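Local coordinates for protein ribokinase (Giardia lamblia, PDB 6WHJ) that probably transfers a phosphoryl group from ATP, as its magnesium chelate, to O-5 of D-ribose, giving D-ribose 5-phosphate, at residues 9-14 and 142-147; 170-175 and 193-198; 186-191 and 231-236. One frame throughout, in Å; residues are numbered along the deposited sequence.

Overall arrangement
Segment 9-14, on the first strand, waits through 127 residues, which include strands of the smaller sheet, before pairing with 142-147 in interaction 1, the longest of the three loops. That contact is complete before the next begins. Interaction 2 then closes a short beta-alpha-beta loop, from 170-175 across helix 184-188 to 193-198. Interaction 3 starts inside that loop, at 186-191, and ends beyond it, at 231-236, so the two contacts cross. Strands 9-12, 140-143, 170-173, 193-194 and 235-239 are consecutive neighbours in the large sheet: Met143 joins interaction 1 to Val172 and Asn174, and Phe194 joins interaction 2 to Phe235.

Interaction 1 (9-14 and 142-147). With EDO (1,2-ethanediol), chain F.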
ATOM      1  N   ILE B   9      27.292   6.805 -17.596  1.00 29.65           N
ATOM      2  CA  ILE B   9      26.276   5.806 -17.284  1.00 28.41           C
ATOM      3  C   ILE B   9      24.921   6.483 -17.420  1.00 25.40           C
ATOM      4  O   ILE B   9      24.652   7.480 -16.740  1.00 24.10           O
ATOM      5  CB  ILE B   9      26.448   5.214 -15.871  1.00 29.07           C
ATOM      6  CG1 ILE B   9      27.834   4.577 -15.705  1.00 30.38           C
ATOM      7  CG2 ILE B   9      25.347   4.181 -15.577  1.00 22.56           C
ATOM      8  CD1 ILE B   9      28.207   4.294 -14.255  1.00 27.53           C
ATOM      9  N   VAL B  10      24.081   5.955 -18.306  1.00 24.05           N
ATOM     10  CA  VAL B  10      22.735   6.465 -18.536  1.00 25.82           C
ATOM     11  C   VAL B  10      21.765   5.380 -18.074  1.00 24.74           C
ATOM     12  O   VAL B  10      21.824   4.240 -18.554  1.00 25.06           O
ATOM     13  CB  VAL B  10      22.515   6.837 -20.017  1.00 23.58           C
ATOM     14  CG1 VAL B  10      21.107   7.357 -20.253  1.00 21.94           C
ATOM     15  CG2 VAL B  10      23.539   7.851 -20.483  1.00 22.39           C
ATOM     16  N   ILE B  11      20.886   5.714 -17.137  1.00 23.65           N
ATOM     17  CA  ILE B  11      19.905   4.764 -16.615  1.00 26.35           C
ATOM     18  C   ILE B  11      18.522   5.237 -17.050  1.00 25.52           C
ATOM     19  O   ILE B  11      18.073   6.320 -16.654  1.00 25.85           O
ATOM     20  CB  ILE B  11      19.981   4.617 -15.084  1.00 25.61           C
ATOM     21  CG1 ILE B  11      21.391   4.257 -14.623  1.00 22.72           C
ATOM     22  CG2 ILE B  11      18.988   3.581 -14.595  1.00 24.70           C
ATOM     23  CD1 ILE B  11      22.196   5.453 -14.178  1.00 24.64           C
ATOM     24  N   ILE B  12      17.862   4.442 -17.881  1.00 25.34           N
ATOM     25  CA  ILE B  12      16.528   4.751 -18.376  1.00 25.49           C
ATOM     26  C   ILE B  12      15.561   3.836 -17.637  1.00 26.28           C
ATOM     27  O   ILE B  12      15.509   2.633 -17.918  1.00 24.34           O
ATOM     28  CB  ILE B  12      16.424   4.542 -19.892  1.00 26.13           C
ATOM     29  CG1 ILE B  12      17.578   5.244 -20.621  1.00 25.30           C
ATOM     30  CG2 ILE B  12      15.103   5.065 -20.396  1.00 22.47           C
ATOM     31  CD1 ILE B  12      17.735   4.818 -22.085  1.00 23.00           C
ATOM     32  N   GLY B  13      14.791   4.388 -16.706  1.00 22.87           N
ATOM     33  CA  GLY B  13      13.870   3.559 -15.966  1.00 22.18           C
ATOM     34  C   GLY B  13      12.964   4.332 -15.033  1.00 25.02           C
ATOM     35  O   GLY B  13      12.733   5.530 -15.198  1.00 26.43           O
ATOM     36  N   SER B  14      12.473   3.628 -14.027  1.00 25.05           N
ATOM     37  CA  SER B  14      11.346   4.106 -13.243  1.00 24.34           C
ATOM     38  C   SER B  14      11.774   4.847 -11.983  1.00 25.23           C
ATOM     39  O   SER B  14      12.858   4.620 -11.430  1.00 26.14           O
ATOM     40  CB  SER B  14      10.460   2.931 -12.854  1.00 23.14           C
ATOM     41  OG  SER B  14      11.226   2.027 -12.082  1.00 27.97           O
ATOM     42  N   VAL B 142      21.560   1.506 -19.037  1.00 24.82           N
ATOM     43  CA  VAL B 142      20.975   0.507 -18.142  1.00 22.51           C
ATOM     44  C   VAL B 142      19.458   0.642 -18.152  1.00 25.37           C
ATOM     45  O   VAL B 142      18.922   1.755 -18.076  1.00 25.77           O
ATOM     46  CB  VAL B 142      21.507   0.645 -16.698  1.00 22.16           C
ATOM     47  CG1 VAL B 142      21.108  -0.558 -15.867  1.00 20.09           C
ATOM     48  CG2 VAL B 142      23.014   0.816 -16.691  1.00 23.72           C
ATOM     49  N   MET B 143      18.763  -0.494 -18.235  1.00 25.48           N
ATOM     50  CA  MET B 143      17.307  -0.516 -18.217  1.00 22.80           C
ATOM     51  C   MET B 143      16.833  -1.683 -17.362  1.00 26.69           C
ATOM     52  O   MET B 143      17.562  -2.655 -17.148  1.00 25.58           O
ATOM     53  CB  MET B 143      16.721  -0.654 -19.628  1.00 21.62           C
ATOM     54  CG  MET B 143      17.114   0.453 -20.587  1.00 21.21           C
ATOM     55  SD  MET B 143      16.162   0.411 -22.114  1.00 26.23           S
ATOM     56  CE  MET B 143      14.521   0.848 -21.533  1.00 23.52           C
ATOM     57  N   GLN B 144      15.590  -1.573 -16.882  1.00 26.47           N
ATOM     58  CA  GLN B 144      14.934  -2.613 -16.095  1.00 22.10           C
ATOM     59  C   GLN B 144      13.573  -2.946 -16.695  1.00 23.38           C
ATOM     60  O   GLN B 144      13.398  -2.883 -17.914  1.00 21.52           O
ATOM     61  CB  GLN B 144      14.769  -2.188 -14.640  1.00 22.53           C
ATOM     62  CG  GLN B 144      16.028  -1.679 -13.984  1.00 23.67           C
ATOM     63  CD  GLN B 144      16.333  -0.252 -14.352  1.00 23.79           C
ATOM     64  OE1 GLN B 144      15.427   0.532 -14.631  1.00 24.92           O
ATOM     65  NE2 GLN B 144      17.608   0.101 -14.348  1.00 24.06           N
ATOM     66  N   CYS B 145      12.600  -3.289 -15.850  1.00 25.74           N
ATOM     67  CA  CYS B 145      11.283  -3.700 -16.327  1.00 24.41           C
ATOM     68  C   CYS B 145      10.162  -2.962 -15.603  1.00 27.49           C
ATOM     69  O   CYS B 145       9.081  -3.521 -15.396  1.00 30.01           O
ATOM     70  CB  CYS B 145      11.100  -5.207 -16.162  1.00 25.54           C
ATOM     71  SG  CYS B 145      12.213  -6.220 -17.155  1.00 25.63           S
ATOM     72  N   GLU B 146      10.379  -1.695 -15.238  1.00 28.55           N
ATOM     73  CA  GLU B 146       9.377  -0.926 -14.509  1.00 24.14           C
ATOM     74  C   GLU B 146       8.873   0.282 -15.296  1.00 26.50           C
ATOM     75  O   GLU B 146       8.361   1.232 -14.697  1.00 27.47           O
ATOM     76  CB  GLU B 146       9.918  -0.499 -13.146  1.00 25.48           C
ATOM     77  CG  GLU B 146      10.038  -1.630 -12.135  1.00 26.06           C
ATOM     78  CD  GLU B 146      10.454  -1.154 -10.751  1.00 28.99           C
ATOM     79  OE1 GLU B 146      10.919   0.002 -10.631  1.00 23.50           O
ATOM     80  OE2 GLU B 146      10.333  -1.946  -9.782  1.00 33.50           O
ATOM     81  N   ILE B 147       9.039   0.286 -16.624  1.00 26.82           N
ATOM     82  CA  ILE B 147       8.297   1.199 -17.493  1.00 26.85           C
ATOM     83  C   ILE B 147       7.445   0.340 -18.425  1.00 25.46           C
ATOM     84  O   ILE B 147       7.388  -0.884 -18.274  1.00 26.57           O
ATOM     85  CB  ILE B 147       9.214   2.163 -18.277  1.00 27.25           C
ATOM     86  CG1 ILE B 147      10.118   1.404 -19.257  1.00 28.09           C
ATOM     87  CG2 ILE B 147      10.048   3.026 -17.312  1.00 21.61           C
ATOM     88  CD1 ILE B 147      10.865   2.308 -20.240  1.00 20.04           C
TER
HETATM   89  C1  EDO F 401      11.080  -1.468  -6.654  1.00 33.01           C
HETATM   90  O1  EDO F 401      10.029  -2.176  -7.328  1.00 33.32           O
HETATM   91  C2  EDO F 401      10.486  -0.419  -5.716  1.00 30.93           C
HETATM   92  O2  EDO F 401       9.419   0.250  -6.401  1.00 30.69           O
HETATM   93  O   HOH W   1      14.053   0.342 -17.594  1.00 19.56           O
HETATM   94  O   HOH W   2      12.970   0.485 -15.079  1.00 26.37           O
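Ile11 pairs with Val142 and Ser14 meets Glu146 in a contact of the central sheet of the PfkB-family kinase fold, where strands 9-12 and 140-143 run out into loops at the predicted ribose site. The backbones pair through Val142 N to Val10 O (2.8 Å) and Ile12 N to Val142 O (2.9 Å), the latter lying nearly along the C=O axis. Ile11 and Val142 lie side by side on one face, CG1 to CB 4.2 Å, under helices 44-55 and 272-287. On the other face, Ile12 CB meets Met143 CG, and both side chains reach Phe155 of helix 149-165. Past these pairs the strands part and water fills in: one molecule gives a hydrogen bond to Ile12 O at 2.7 Å and takes one from Gln144 N, while a second donates to Gln144 OE1. A bend of Gln144 at chi2 (80°) brings CD back toward 9-14; NE2 lies 3.8 Å from Ile11 CG2 and bonds to Gln48 of helix 44-55. At the mouth, Ser14 OG donates to Glu146 OE1 at 2.5 Å, on the anti lone pair of OE1, and the same oxygen takes the backbone N-H of Lys44. Glu146 OE2 faces O1 of a 1,2-ethanediol, probably from the crystallisation liquor, that also bonds Asn16 and Asp18. Both distances at the carboxylate are short, and nothing rests on their exact length at this resolution. Two donors on OE1 would limit the rotation of the carboxylate and leave OE2 turned to the diol, consistent with the predicted role of Glu146 in binding ribose.

Interaction 2 (170-175 and 193-198); sequences RFVFNP and IFCPNE
Phe173 and Phe194 lie side by side and point the same way, their ring centroids 5.6 Å apart and their planes inclined at 32°, an oblique pair. Phe173 CD2 comes to the edge of the Phe194 ring, in its plane and nearest to CE1. Above one face of the Phe173 ring, offset toward the rim, sits Pro175 CA of its own segment, while Pro175 CG reaches across to Phe194 CZ at 3.5 Å. Chi1 sets CG anti to the backbone N in both phenylalanines (179° in Phe173); the rings, on the same face of the sheet, meet helix 184-188, where Phe184 and Ile187 touch Phe173 and Leu188 touches Phe194. That helix is the crossover of a beta-alpha-beta unit whose strands, 170-173 and 193-194, are parallel neighbours in the large sheet. Their backbones are joined by Ile193 N to Phe171 O (3.1 Å), Phe173 N to Ile193 O (3.0 Å) and Cys195 N to Phe173 O (3.0 Å). Val172 and Ile193 occupy the opposite face from the rings; there Val172 CG1 packs on Cys195 SG at 3.8 Å, with helix 272-287 meeting Ile193 and Cys195. Beyond the strands the pairing passes to a side chain: Asn174 points its CB away from the other segment, yet its amide comes back so that ND2 donates to Cys195 O at 2.9 Å, nearly in line with the carbonyl. Asn174 OD1 has a weak bond to Gln48, and this amide lies near Asp274, the predicted proton acceptor. Asn197, predicted to bind ATP, caps the helix starting at Glu198 through OD1 to Glu200 N.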
ATOM      1  N   ARG B 170      27.762  -0.037 -24.221  1.00 29.74           N
ATOM      2  CA  ARG B 170      27.273  -1.356 -23.850  1.00 29.11           C
ATOM      3  C   ARG B 170      25.917  -1.211 -23.168  1.00 25.57           C
ATOM      4  O   ARG B 170      25.716  -0.299 -22.360  1.00 21.87           O
ATOM      5  CB  ARG B 170      28.250  -2.070 -22.913  1.00 27.90           C
ATOM      6  CG  ARG B 170      29.546  -2.437 -23.575  1.00 31.59           C
ATOM      7  CD  ARG B 170      29.423  -3.475 -24.655  1.00 32.89           C
ATOM      8  NE  ARG B 170      30.749  -3.751 -25.203  1.00 38.50           N
ATOM      9  CZ  ARG B 170      31.292  -3.093 -26.226  1.00 43.39           C
ATOM     10  NH1 ARG B 170      30.611  -2.134 -26.846  1.00 42.23           N
ATOM     11  NH2 ARG B 170      32.516  -3.403 -26.638  1.00 43.03           N
ATOM     12  N   PHE B 171      24.986  -2.096 -23.509  1.00 25.82           N
ATOM     13  CA  PHE B 171      23.647  -2.121 -22.924  1.00 24.42           C
ATOM     14  C   PHE B 171      23.609  -3.185 -21.822  1.00 26.47           C
ATOM     15  O   PHE B 171      23.762  -4.382 -22.096  1.00 20.58           O
ATOM     16  CB  PHE B 171      22.617  -2.398 -24.016  1.00 26.18           C
ATOM     17  CG  PHE B 171      21.184  -2.469 -23.541  1.00 26.87           C
ATOM     18  CD1 PHE B 171      20.785  -1.901 -22.342  1.00 26.70           C
ATOM     19  CD2 PHE B 171      20.219  -3.076 -24.342  1.00 26.52           C
ATOM     20  CE1 PHE B 171      19.460  -1.964 -21.933  1.00 24.15           C
ATOM     21  CE2 PHE B 171      18.899  -3.139 -23.945  1.00 27.53           C
ATOM     22  CZ  PHE B 171      18.519  -2.583 -22.735  1.00 25.99           C
ATOM     23  N   VAL B 172      23.416  -2.740 -20.579  1.00 25.79           N
ATOM     24  CA  VAL B 172      23.224  -3.613 -19.427  1.00 25.88           C
ATOM     25  C   VAL B 172      21.732  -3.655 -19.115  1.00 23.62           C
ATOM     26  O   VAL B 172      21.131  -2.621 -18.794  1.00 20.86           O
ATOM     27  CB  VAL B 172      24.017  -3.127 -18.205  1.00 27.24           C
ATOM     28  CG1 VAL B 172      23.824  -4.103 -17.015  1.00 18.59           C
ATOM     29  CG2 VAL B 172      25.494  -2.933 -18.562  1.00 23.56           C
ATOM     30  N   PHE B 173      21.139  -4.848 -19.207  1.00 22.31           N
ATOM     31  CA  PHE B 173      19.719  -5.057 -18.964  1.00 20.82           C
ATOM     32  C   PHE B 173      19.526  -5.908 -17.714  1.00 21.65           C
ATOM     33  O   PHE B 173      19.943  -7.070 -17.675  1.00 22.89           O
ATOM     34  CB  PHE B 173      19.056  -5.702 -20.183  1.00 21.45           C
ATOM     35  CG  PHE B 173      17.577  -5.970 -20.015  1.00 22.38           C
ATOM     36  CD1 PHE B 173      16.733  -5.014 -19.476  1.00 24.11           C
ATOM     37  CD2 PHE B 173      17.026  -7.167 -20.447  1.00 22.41           C
ATOM     38  CE1 PHE B 173      15.370  -5.261 -19.329  1.00 22.05           C
ATOM     39  CE2 PHE B 173      15.673  -7.417 -20.311  1.00 24.46           C
ATOM     40  CZ  PHE B 173      14.840  -6.454 -19.749  1.00 23.23           C
ATOM     41  N   ASN B 174      18.875  -5.332 -16.698  1.00 23.90           N
ATOM     42  CA  ASN B 174      18.501  -6.039 -15.480  1.00 24.40           C
ATOM     43  C   ASN B 174      17.009  -6.339 -15.522  1.00 23.64           C
ATOM     44  O   ASN B 174      16.197  -5.444 -15.250  1.00 27.29           O
ATOM     45  CB  ASN B 174      18.852  -5.196 -14.249  1.00 25.63           C
ATOM     46  CG  ASN B 174      18.291  -5.763 -12.968  1.00 24.51           C
ATOM     47  OD1 ASN B 174      17.818  -5.021 -12.111  1.00 26.94           O
ATOM     48  ND2 ASN B 174      18.315  -7.082 -12.839  1.00 27.14           N
ATOM     49  N   PRO B 175      16.585  -7.575 -15.826  1.00 25.72           N
ATOM     50  CA  PRO B 175      15.159  -7.851 -16.106  1.00 24.02           C
ATOM     51  C   PRO B 175      14.296  -7.938 -14.846  1.00 26.29           C
ATOM     52  O   PRO B 175      13.679  -8.966 -14.558  1.00 26.46           O
ATOM     53  CB  PRO B 175      15.233  -9.194 -16.843  1.00 21.35           C
ATOM     54  CG  PRO B 175      16.381  -9.882 -16.163  1.00 25.24           C
ATOM     55  CD  PRO B 175      17.401  -8.800 -15.899  1.00 25.31           C
ATOM     56  N   ILE B 193      25.086  -7.138 -21.829  1.00 21.95           N
ATOM     57  CA  ILE B 193      25.258  -7.833 -20.557  1.00 22.28           C
ATOM     58  C   ILE B 193      23.898  -7.983 -19.888  1.00 25.00           C
ATOM     59  O   ILE B 193      23.250  -6.982 -19.563  1.00 21.96           O
ATOM     60  CB  ILE B 193      26.236  -7.093 -19.630  1.00 24.07           C
ATOM     61  CG1 ILE B 193      27.608  -6.963 -20.305  1.00 23.00           C
ATOM     62  CG2 ILE B 193      26.304  -7.781 -18.261  1.00 24.03           C
ATOM     63  CD1 ILE B 193      28.556  -6.035 -19.604  1.00 23.95           C
ATOM     64  N   PHE B 194      23.485  -9.229 -19.656  1.00 25.42           N
ATOM     65  CA  PHE B 194      22.181  -9.560 -19.098  1.00 22.12           C
ATOM     66  C   PHE B 194      22.366  -9.977 -17.642  1.00 26.85           C
ATOM     67  O   PHE B 194      23.242 -10.802 -17.338  1.00 25.26           O
ATOM     68  CB  PHE B 194      21.546 -10.678 -19.930  1.00 25.78           C
ATOM     69  CG  PHE B 194      20.096 -10.947 -19.627  1.00 26.56           C
ATOM     70  CD1 PHE B 194      19.156  -9.924 -19.663  1.00 25.53           C
ATOM     71  CD2 PHE B 194      19.663 -12.233 -19.376  1.00 24.94           C
ATOM     72  CE1 PHE B 194      17.823 -10.172 -19.412  1.00 23.05           C
ATOM     73  CE2 PHE B 194      18.328 -12.488 -19.119  1.00 28.21           C
ATOM     74  CZ  PHE B 194      17.408 -11.454 -19.140  1.00 28.40           C
ATOM     75  N   CYS B 195      21.560  -9.403 -16.740  1.00 23.82           N
ATOM     76  CA  CYS B 195      21.752  -9.561 -15.292  1.00 23.09           C
ATOM     77  C   CYS B 195      20.481 -10.068 -14.618  1.00 26.52           C
ATOM     78  O   CYS B 195      19.833  -9.340 -13.853  1.00 25.32           O
ATOM     79  CB  CYS B 195      22.177  -8.240 -14.654  1.00 22.25           C
ATOM     80  SG  CYS B 195      23.645  -7.544 -15.384  1.00 32.08           S
ATOM     81  N   PRO B 196      20.107 -11.317 -14.853  1.00 22.99           N
ATOM     82  CA  PRO B 196      18.965 -11.882 -14.147  1.00 25.73           C
ATOM     83  C   PRO B 196      19.388 -12.472 -12.811  1.00 30.89           C
ATOM     84  O   PRO B 196      20.551 -12.817 -12.589  1.00 28.15           O
ATOM     85  CB  PRO B 196      18.506 -12.991 -15.103  1.00 27.95           C
ATOM     86  CG  PRO B 196      19.779 -13.502 -15.649  1.00 26.47           C
ATOM     87  CD  PRO B 196      20.676 -12.287 -15.807  1.00 24.77           C
ATOM     88  N   ASN B 197      18.420 -12.586 -11.910  1.00 31.89           N
ATOM     89  CA  ASN B 197      18.652 -13.453 -10.765  1.00 33.83           C
ATOM     90  C   ASN B 197      18.156 -14.850 -11.137  1.00 32.60           C
ATOM     91  O   ASN B 197      17.726 -15.085 -12.267  1.00 34.23           O
ATOM     92  CB  ASN B 197      18.026 -12.848  -9.506  1.00 31.88           C
ATOM     93  CG  ASN B 197      16.508 -12.817  -9.532  1.00 30.36           C
ATOM     94  OD1 ASN B 197      15.845 -13.492 -10.330  1.00 32.64           O
ATOM     95  ND2 ASN B 197      15.949 -11.955  -8.693  1.00 25.34           N
ATOM     96  N   GLU B 198      18.213 -15.798 -10.200  1.00 37.47           N
ATOM     97  CA  GLU B 198      17.877 -17.176 -10.560  1.00 40.82           C
ATOM     98  C   GLU B 198      16.445 -17.284 -11.078  1.00 40.54           C
ATOM     99  O   GLU B 198      16.204 -17.839 -12.158  1.00 38.17           O
ATOM    100  CB  GLU B 198      18.069 -18.119  -9.376  1.00 47.17           C
ATOM    101  CG  GLU B 198      18.435 -19.526  -9.832  1.00 51.70           C
ATOM    102  CD  GLU B 198      18.614 -20.495  -8.691  1.00 61.66           C
ATOM    103  OE1 GLU B 198      18.635 -21.715  -8.962  1.00 64.94           O
ATOM    104  OE2 GLU B 198      18.708 -20.045  -7.527  1.00 66.39           O
TER

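Interaction 3 (186-191 and 231-236)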
ATOM      1  N   LYS B 186      13.193  -9.410 -27.844  1.00 31.82           N
ATOM      2  CA  LYS B 186      13.566  -8.206 -28.578  1.00 32.34           C
ATOM      3  C   LYS B 186      14.561  -7.365 -27.787  1.00 29.92           C
ATOM      4  O   LYS B 186      15.511  -6.823 -28.364  1.00 30.36           O
ATOM      5  CB  LYS B 186      12.326  -7.383 -28.936  1.00 32.28           C
ATOM      6  N   ILE B 187      14.391  -7.278 -26.465  1.00 28.01           N
ATOM      7  CA  ILE B 187      15.342  -6.508 -25.662  1.00 28.93           C
ATOM      8  C   ILE B 187      16.716  -7.166 -25.676  1.00 27.67           C
ATOM      9  O   ILE B 187      17.742  -6.483 -25.774  1.00 27.86           O
ATOM     10  CB  ILE B 187      14.832  -6.316 -24.224  1.00 29.63           C
ATOM     11  CG1 ILE B 187      13.483  -5.590 -24.211  1.00 30.95           C
ATOM     12  CG2 ILE B 187      15.852  -5.548 -23.406  1.00 21.08           C
ATOM     13  CD1 ILE B 187      12.844  -5.532 -22.819  1.00 29.15           C
ATOM     14  N   LEU B 188      16.768  -8.498 -25.583  1.00 28.07           N
ATOM     15  CA  LEU B 188      18.063  -9.168 -25.546  1.00 29.12           C
ATOM     16  C   LEU B 188      18.860  -9.002 -26.838  1.00 30.59           C
ATOM     17  O   LEU B 188      20.089  -9.090 -26.802  1.00 29.41           O
ATOM     18  CB  LEU B 188      17.877 -10.656 -25.238  1.00 28.78           C
ATOM     19  CG  LEU B 188      17.643 -11.046 -23.778  1.00 28.57           C
ATOM     20  CD1 LEU B 188      17.073 -12.453 -23.662  1.00 28.54           C
ATOM     21  CD2 LEU B 188      18.953 -10.960 -23.027  1.00 27.82           C
ATOM     22  N   SER B 189      18.202  -8.746 -27.972  1.00 30.62           N
ATOM     23  CA  SER B 189      18.922  -8.672 -29.238  1.00 27.96           C
ATOM     24  C   SER B 189      19.885  -7.495 -29.299  1.00 30.28           C
ATOM     25  O   SER B 189      20.799  -7.501 -30.129  1.00 34.39           O
ATOM     26  CB  SER B 189      17.944  -8.585 -30.399  1.00 27.47           C
ATOM     27  OG  SER B 189      17.086  -7.473 -30.231  1.00 30.86           O
ATOM     28  N   ILE B 190      19.718  -6.488 -28.444  1.00 27.89           N
ATOM     29  CA  ILE B 190      20.693  -5.412 -28.343  1.00 27.44           C
ATOM     30  C   ILE B 190      21.328  -5.358 -26.972  1.00 28.24           C
ATOM     31  O   ILE B 190      22.169  -4.490 -26.723  1.00 29.89           O
ATOM     32  CB  ILE B 190      20.084  -4.037 -28.695  1.00 30.17           C
ATOM     33  CG1 ILE B 190      19.072  -3.635 -27.621  1.00 31.20           C
ATOM     34  CG2 ILE B 190      19.459  -4.054 -30.109  1.00 25.95           C
ATOM     35  CD1 ILE B 190      18.865  -2.148 -27.512  1.00 33.59           C
ATOM     36  N   THR B 191      20.968  -6.281 -26.082  1.00 27.82           N
ATOM     37  CA  THR B 191      21.601  -6.366 -24.778  1.00 24.66           C
ATOM     38  C   THR B 191      23.021  -6.887 -24.934  1.00 27.73           C
ATOM     39  O   THR B 191      23.275  -7.849 -25.671  1.00 23.81           O
ATOM     40  CB  THR B 191      20.812  -7.293 -23.859  1.00 26.47           C
ATOM     41  OG1 THR B 191      19.527  -6.720 -23.583  1.00 25.33           O
ATOM     42  CG2 THR B 191      21.567  -7.526 -22.542  1.00 22.06           C
ATOM     43  N   PRO B 231      22.376 -11.082 -31.496  1.00 39.67           N
ATOM     44  CA  PRO B 231      23.730 -10.896 -32.039  1.00 33.09           C
ATOM     45  C   PRO B 231      24.666 -10.161 -31.096  1.00 32.13           C
ATOM     46  O   PRO B 231      25.879 -10.170 -31.340  1.00 33.79           O
ATOM     47  CB  PRO B 231      23.489 -10.080 -33.318  1.00 33.87           C
ATOM     48  CG  PRO B 231      22.209  -9.338 -33.042  1.00 33.54           C
ATOM     49  CD  PRO B 231      21.373 -10.242 -32.178  1.00 32.18           C
ATOM     50  N   SER B 232      24.150  -9.490 -30.062  1.00 34.62           N
ATOM     51  CA  SER B 232      24.989  -8.671 -29.197  1.00 31.52           C
ATOM     52  C   SER B 232      25.342  -9.300 -27.854  1.00 26.33           C
ATOM     53  O   SER B 232      26.351  -8.898 -27.265  1.00 27.16           O
ATOM     54  CB  SER B 232      24.323  -7.314 -28.935  1.00 31.93           C
ATOM     55  OG  SER B 232      23.052  -7.475 -28.337  1.00 32.61           O
ATOM     56  N   LEU B 233      24.547 -10.242 -27.340  1.00 28.16           N
ATOM     57  CA  LEU B 233      24.740 -10.703 -25.962  1.00 26.31           C
ATOM     58  C   LEU B 233      26.100 -11.359 -25.783  1.00 27.52           C
ATOM     59  O   LEU B 233      26.436 -12.322 -26.480  1.00 31.35           O
ATOM     60  CB  LEU B 233      23.629 -11.666 -25.542  1.00 29.41           C
ATOM     61  CG  LEU B 233      23.683 -12.175 -24.088  1.00 28.58           C
ATOM     62  CD1 LEU B 233      23.598 -11.070 -23.058  1.00 26.15           C
ATOM     63  CD2 LEU B 233      22.589 -13.201 -23.838  1.00 30.04           C
ATOM     64  N   LYS B 234      26.867 -10.855 -24.818  1.00 27.76           N
ATOM     65  CA  LYS B 234      28.225 -11.321 -24.576  1.00 31.92           C
ATOM     66  C   LYS B 234      28.401 -11.996 -23.226  1.00 31.24           C
ATOM     67  O   LYS B 234      29.240 -12.894 -23.103  1.00 31.31           O
ATOM     68  CB  LYS B 234      29.209 -10.148 -24.674  1.00 29.96           C
ATOM     69  CG  LYS B 234      29.309  -9.559 -26.067  1.00 33.41           C
ATOM     70  CD  LYS B 234      29.832  -8.129 -26.023  1.00 33.58           C
ATOM     71  CE  LYS B 234      29.690  -7.472 -27.388  1.00 40.76           C
ATOM     72  NZ  LYS B 234      28.293  -6.995 -27.605  1.00 31.21           N
ATOM     73  N   PHE B 235      27.652 -11.569 -22.210  1.00 26.74           N
ATOM     74  CA  PHE B 235      27.768 -12.121 -20.871  1.00 27.87           C
ATOM     75  C   PHE B 235      26.402 -12.134 -20.212  1.00 25.47           C
ATOM     76  O   PHE B 235      25.617 -11.197 -20.374  1.00 26.04           O
ATOM     77  CB  PHE B 235      28.740 -11.313 -20.006  1.00 28.11           C
ATOM     78  CG  PHE B 235      30.145 -11.324 -20.514  1.00 31.09           C
ATOM     79  CD1 PHE B 235      30.635 -10.260 -21.253  1.00 29.42           C
ATOM     80  CD2 PHE B 235      30.976 -12.406 -20.260  1.00 27.72           C
ATOM     81  CE1 PHE B 235      31.921 -10.269 -21.722  1.00 31.60           C
ATOM     82  CE2 PHE B 235      32.263 -12.421 -20.733  1.00 31.83           C
ATOM     83  CZ  PHE B 235      32.741 -11.350 -21.467  1.00 33.32           C
ATOM     84  N   VAL B 236      26.140 -13.189 -19.453  1.00 26.18           N
ATOM     85  CA  VAL B 236      25.012 -13.247 -18.536  1.00 26.93           C
ATOM     86  C   VAL B 236      25.603 -13.250 -17.140  1.00 28.11           C
ATOM     87  O   VAL B 236      26.396 -14.137 -16.799  1.00 28.98           O
ATOM     88  CB  VAL B 236      24.144 -14.492 -18.765  1.00 25.65           C
ATOM     89  CG1 VAL B 236      22.989 -14.517 -17.773  1.00 23.56           C
ATOM     90  CG2 VAL B 236      23.639 -14.533 -20.194  1.00 26.46           C
TER
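Ser232 and Thr191 supply the hydrogen bond between these segments: Ser232 OG donates to Thr191 O at 2.7 Å, approaching from above the carbonyl plane (56° out of it). The hydroxyl sits between the backbone N and the carbonyl carbon (chi1 58°), which turns it toward the other segment, where it also stands 2.9 Å from Ser189 O. Leu233 CA makes a C-H...O contact with the same Thr191 O, 3.2 Å away. This joins the residues following helix 184-188 to the loop entering strand 235-239, in a partly buried place away from the predicted sites. Within 186-191, two side chains bond back to helix carbonyls, Ser189 OG to Lys186 O and Thr191 OG1 to Ile187 O (2.8 Å). Within the loop, Lys234 NZ donates to Ser232 O at 2.7 Å, on a lone pair, and makes a salt bridge to Asp192. The apolar contacts are looser: Leu188 CD2 meets Leu233 CD2 at 4.3 Å, both leucines resting on Phe194, and Thr191 CG2 lies beside Leu233 CD1 at 4.1 Å. Nearer the surface, the ring of Pro231 lies against Ser189, its CD 3.5 Å from Ser189 O.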